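Long-range contact in ribosomal RNA small subunit methyltransferase E (PDB 1VHK), which probably methylates N3 of a specific uridine in 16S ribosomal RNA of the assembled 30S subunit, using S-adenosyl-L-methionine as methyl donor: residues His108-Val120 with Leu202-Glu215. Numbering follows the deposited sequence.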
loop_
_atom_site.group_PDB
_atom_site.type_symbol
_atom_site.label_atom_id
_atom_site.label_comp_id
_atom_site.label_asym_id
_atom_site.label_seq_id
_atom_site.Cartn_x
_atom_site.Cartn_y
_atom_site.Cartn_z
ATOM N N HIS A 108 8.618 -4.646 8.022
ATOM C CA HIS A 108 9.205 -5.646 8.897
ATOM C C HIS A 108 8.730 -5.537 10.329
ATOM O O HIS A 108 8.600 -6.556 11.006
ATOM C CB HIS A 108 10.753 -5.665 8.855
ATOM C CG HIS A 108 11.310 -6.711 9.788
ATOM N ND1 HIS A 108 11.271 -8.067 9.491
ATOM C CD2 HIS A 108 11.824 -6.613 11.032
ATOM C CE1 HIS A 108 11.770 -8.749 10.512
ATOM N NE2 HIS A 108 12.115 -7.886 11.453
ATOM N N ALA A 109 8.400 -4.327 10.786
ATOM C CA ALA A 109 7.950 -4.240 12.195
ATOM C C ALA A 109 7.340 -2.861 12.397
ATOM O O ALA A 109 7.550 -2.043 11.518
ATOM C CB ALA A 109 9.115 -4.461 13.147
ATOM N N PHE A 110 6.473 -2.728 13.429
ATOM C CA PHE A 110 5.882 -1.404 13.635
ATOM C C PHE A 110 6.222 -0.886 15.017
ATOM O O PHE A 110 6.405 -1.650 15.970
ATOM C CB PHE A 110 4.374 -1.429 13.440
ATOM C CG PHE A 110 3.894 -1.866 12.102
ATOM C CD1 PHE A 110 3.649 -0.967 11.094
ATOM C CD2 PHE A 110 3.728 -3.230 11.850
ATOM C CE1 PHE A 110 3.171 -1.404 9.865
ATOM C CE2 PHE A 110 3.285 -3.678 10.618
ATOM C CZ PHE A 110 2.994 -2.752 9.631
ATOM N N ILE A 111 6.461 0.408 15.137
ATOM C CA ILE A 111 6.830 0.995 16.434
ATOM C C ILE A 111 6.011 2.275 16.650
ATOM O O ILE A 111 6.393 3.300 16.089
ATOM C CB ILE A 111 8.301 1.429 16.455
ATOM C CG1 ILE A 111 9.256 0.262 16.143
ATOM C CG2 ILE A 111 8.628 2.057 17.793
ATOM C CD1 ILE A 111 10.651 0.773 15.835
ATOM N N PRO A 112 4.929 2.187 17.389
ATOM C CA PRO A 112 4.078 3.333 17.678
ATOM C C PRO A 112 4.732 4.169 18.768
ATOM O O PRO A 112 5.385 3.587 19.650
ATOM C CB PRO A 112 2.780 2.713 18.173
ATOM C CG PRO A 112 2.906 1.260 17.944
ATOM C CD PRO A 112 4.398 0.965 18.037
ATOM N N PHE A 113 4.569 5.482 18.742
ATOM C CA PHE A 113 5.239 6.259 19.801
ATOM C C PHE A 113 4.458 7.495 20.126
ATOM O O PHE A 113 3.754 7.991 19.247
ATOM C CB PHE A 113 6.695 6.564 19.415
ATOM C CG PHE A 113 6.811 7.535 18.272
ATOM C CD1 PHE A 113 6.980 7.089 16.975
ATOM C CD2 PHE A 113 6.725 8.893 18.501
ATOM C CE1 PHE A 113 7.057 7.990 15.937
ATOM C CE2 PHE A 113 6.754 9.794 17.462
ATOM C CZ PHE A 113 6.915 9.336 16.166
ATOM N N GLN A 114 4.522 7.933 21.393
ATOM C CA GLN A 114 3.759 9.150 21.747
ATOM C C GLN A 114 4.401 10.333 21.044
ATOM O O GLN A 114 5.636 10.487 21.168
ATOM C CB GLN A 114 3.817 9.405 23.257
ATOM C CG GLN A 114 2.771 10.380 23.764
ATOM C CD GLN A 114 1.351 9.928 23.499
ATOM O OE1 GLN A 114 1.034 8.727 23.647
ATOM N NE2 GLN A 114 0.463 10.839 23.090
ATOM N N ALA A 115 3.662 11.146 20.332
ATOM C CA ALA A 115 4.311 12.318 19.699
ATOM C C ALA A 115 3.732 13.616 20.253
ATOM O O ALA A 115 2.537 13.704 20.544
ATOM C CB ALA A 115 4.161 12.204 18.196
ATOM N N ALA A 116 4.514 14.691 20.232
ATOM C CA ALA A 116 4.102 15.983 20.763
ATOM C C ALA A 116 2.710 16.379 20.313
ATOM O O ALA A 116 1.862 16.803 21.128
ATOM C CB ALA A 116 5.126 17.045 20.415
ATOM N N ARG A 117 2.409 16.226 19.015
ATOM C CA ARG A 117 1.085 16.545 18.522
ATOM C C ARG A 117 0.119 15.374 18.549
ATOM O O ARG A 117 -1.003 15.536 18.058
ATOM C CB ARG A 117 1.141 17.163 17.126
ATOM C CG ARG A 117 1.567 18.627 17.162
ATOM C CD ARG A 117 2.452 18.952 15.982
ATOM N NE ARG A 117 2.885 20.349 16.001
ATOM C CZ ARG A 117 3.368 20.949 14.917
ATOM N NH1 ARG A 117 3.492 20.289 13.773
ATOM N NH2 ARG A 117 3.696 22.230 14.986
ATOM N N SER A 118 0.507 14.219 19.073
ATOM C CA SER A 118 -0.408 13.093 19.204
ATOM C C SER A 118 -1.555 13.509 20.147
ATOM O O SER A 118 -1.364 13.652 21.348
ATOM C CB SER A 118 0.263 11.858 19.770
ATOM O OG SER A 118 0.968 11.123 18.825
ATOM N N VAL A 119 -2.734 13.665 19.589
ATOM C CA VAL A 119 -3.923 14.091 20.280
ATOM C C VAL A 119 -4.439 13.087 21.295
ATOM O O VAL A 119 -5.228 13.446 22.176
ATOM C CB VAL A 119 -5.065 14.457 19.303
ATOM C CG1 VAL A 119 -4.502 15.094 18.041
ATOM C CG2 VAL A 119 -5.926 13.248 18.976
ATOM N N VAL A 120 -4.036 11.835 21.163
ATOM C CA VAL A 120 -4.505 10.774 22.038
ATOM C C VAL A 120 -3.478 10.387 23.081
ATOM O O VAL A 120 -2.284 10.321 22.803
ATOM C CB VAL A 120 -4.916 9.548 21.193
ATOM C CG1 VAL A 120 -5.991 9.944 20.186
ATOM C CG2 VAL A 120 -3.719 8.942 20.478
ATOM N N LEU A 202 14.810 2.389 9.473
ATOM C CA LEU A 202 13.820 2.982 10.339
ATOM C C LEU A 202 13.267 4.244 9.662
ATOM O O LEU A 202 14.049 5.007 9.118
ATOM C CB LEU A 202 14.392 3.396 11.703
ATOM C CG LEU A 202 13.358 4.127 12.592
ATOM C CD1 LEU A 202 12.269 3.146 13.003
ATOM C CD2 LEU A 202 14.014 4.768 13.787
ATOM N N ILE A 203 11.948 4.359 9.613
ATOM C CA ILE A 203 11.288 5.504 8.986
ATOM C C ILE A 203 10.281 6.072 9.981
ATOM O O ILE A 203 9.426 5.305 10.451
ATOM C CB ILE A 203 10.524 5.151 7.696
ATOM C CG1 ILE A 203 11.331 4.312 6.716
ATOM C CG2 ILE A 203 10.068 6.437 6.997
ATOM C CD1 ILE A 203 10.622 3.942 5.438
ATOM N N VAL A 204 10.467 7.311 10.450
ATOM C CA VAL A 204 9.491 7.800 11.444
ATOM C C VAL A 204 8.568 8.809 10.829
ATOM O O VAL A 204 8.964 9.668 10.040
ATOM C CB VAL A 204 10.145 8.270 12.732
ATOM C CG1 VAL A 204 11.642 7.978 12.756
ATOM C CG2 VAL A 204 9.871 9.727 13.068
ATOM N N PHE A 205 7.275 8.705 11.159
ATOM C CA PHE A 205 6.268 9.640 10.648
ATOM C C PHE A 205 5.621 10.414 11.787
ATOM O O PHE A 205 5.456 9.855 12.884
ATOM C CB PHE A 205 5.160 8.811 9.935
ATOM C CG PHE A 205 5.719 7.914 8.872
ATOM C CD1 PHE A 205 6.164 6.653 9.186
ATOM C CD2 PHE A 205 5.804 8.360 7.565
ATOM C CE1 PHE A 205 6.734 5.849 8.226
ATOM C CE2 PHE A 205 6.343 7.547 6.585
ATOM C CZ PHE A 205 6.782 6.279 6.915
ATOM N N GLY A 206 5.106 11.599 11.554
ATOM C CA GLY A 206 4.433 12.316 12.665
ATOM C C GLY A 206 2.929 12.010 12.584
ATOM O O GLY A 206 2.507 11.340 11.654
ATOM N N PRO A 207 2.168 12.529 13.531
ATOM C CA PRO A 207 0.719 12.328 13.591
ATOM C C PRO A 207 0.000 13.393 12.776
ATOM O O PRO A 207 0.676 14.143 12.063
ATOM C CB PRO A 207 0.421 12.535 15.073
ATOM C CG PRO A 207 1.418 13.561 15.506
ATOM C CD PRO A 207 2.665 13.254 14.713
ATOM N N GLU A 208 -1.324 13.410 12.780
ATOM C CA GLU A 208 -2.094 14.394 12.024
ATOM C C GLU A 208 -1.463 15.779 12.107
ATOM O O GLU A 208 -1.336 16.505 11.127
ATOM C CB GLU A 208 -3.531 14.485 12.534
ATOM C CG GLU A 208 -4.415 13.297 12.237
ATOM C CD GLU A 208 -4.232 12.111 13.143
ATOM O OE1 GLU A 208 -3.415 12.163 14.071
ATOM O OE2 GLU A 208 -4.896 11.072 12.903
ATOM N N GLY A 209 -1.146 16.206 13.339
ATOM C CA GLY A 209 -0.472 17.467 13.530
ATOM C C GLY A 209 0.882 17.485 12.832
ATOM O O GLY A 209 1.273 18.538 12.322
ATOM N N GLY A 210 1.623 16.391 12.860
ATOM C CA GLY A 210 2.932 16.346 12.197
ATOM C C GLY A 210 4.048 16.449 13.227
ATOM O O GLY A 210 3.803 16.870 14.364
ATOM N N LEU A 211 5.252 16.010 12.872
ATOM C CA LEU A 211 6.362 16.120 13.834
ATOM C C LEU A 211 6.599 17.598 14.144
ATOM O O LEU A 211 6.078 18.483 13.461
ATOM C CB LEU A 211 7.621 15.446 13.349
ATOM C CG LEU A 211 7.593 13.912 13.239
ATOM C CD1 LEU A 211 8.597 13.438 12.207
ATOM C CD2 LEU A 211 7.863 13.286 14.598
ATOM N N THR A 212 7.326 17.848 15.219
ATOM C CA THR A 212 7.580 19.241 15.638
ATOM C C THR A 212 8.980 19.676 15.299
ATOM O O THR A 212 9.891 18.821 15.244
ATOM C CB THR A 212 7.283 19.310 17.149
ATOM O OG1 THR A 212 6.474 20.453 17.415
ATOM C CG2 THR A 212 8.522 19.309 18.005
ATOM N N GLU A 213 9.249 20.965 15.161
ATOM C CA GLU A 213 10.613 21.444 14.891
ATOM C C GLU A 213 11.591 20.865 15.916
ATOM O O GLU A 213 12.656 20.350 15.566
ATOM C CB GLU A 213 10.694 22.959 14.912
ATOM C CG GLU A 213 9.790 23.689 13.945
ATOM C CD GLU A 213 10.041 25.181 13.870
ATOM O OE1 GLU A 213 11.058 25.657 14.425
ATOM O OE2 GLU A 213 9.225 25.899 13.243
ATOM N N ALA A 214 11.201 20.919 17.186
ATOM C CA ALA A 214 12.013 20.374 18.261
ATOM C C ALA A 214 12.340 18.908 18.005
ATOM O O ALA A 214 13.522 18.558 17.933
ATOM C CB ALA A 214 11.342 20.568 19.602
ATOM N N GLU A 215 11.323 18.106 17.766
ATOM C CA GLU A 215 11.396 16.694 17.462
ATOM C C GLU A 215 12.309 16.375 16.285
ATOM O O GLU A 215 13.131 15.452 16.360
ATOM C CB GLU A 215 9.975 16.149 17.178
ATOM C CG GLU A 215 9.133 15.973 18.431
ATOM C CD GLU A 215 7.670 15.703 18.128
ATOM O OE1 GLU A 215 7.005 14.987 18.909
ATOM O OE2 GLU A 215 7.211 16.238 17.095
#
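E215 and A116 meet through a glutamate side chain that leaves its helix with CG opposite the carbonyl carbon (chi1 -75°) and runs extended beyond it, while F113 has its CG lodged between backbone N and carbonyl carbon (chi1 69°), which lets the far end of its ring, CZ, reach V204 CG2 and L211 CD2. The carboxylate suits its place because its length brings an acceptor to a backbone amide of the facing turn: OE1 accepts a hydrogen bond from A116 N at 2.8 Å, nearly straight at 162° and on the syn side. With an alanine here, the amide of A116 is likely to lose this acceptor and the A115-S118 turn its tie to the helix start. Within that type I turn, S118 N bonds to A115 O, and S118 OG accepts a hydrogen bond from A115 N. The rigid P207 ring packs against the turn, CD lying 3.9 Å from A115 CB. R117, long and bent at chi2, lays its chain along G209 and G210, where NH1 forms weak hydrogen bonds to both carbonyls; T212 OG1 sits over one guanidinium face. G209, with no side chain, lets R117 CB lie close to its CA. Deeper in, the F113 ring meets L211 CD2 at its edge, and I111 CD1 touches L202 CD1 at 4.0 Å. The contact thus joins strands 109-113 and 200-205 of the parallel SPOUT-domain sheet, which flank strand 82-88, and the loops after them, with helix 213-221 beginning beside the turn.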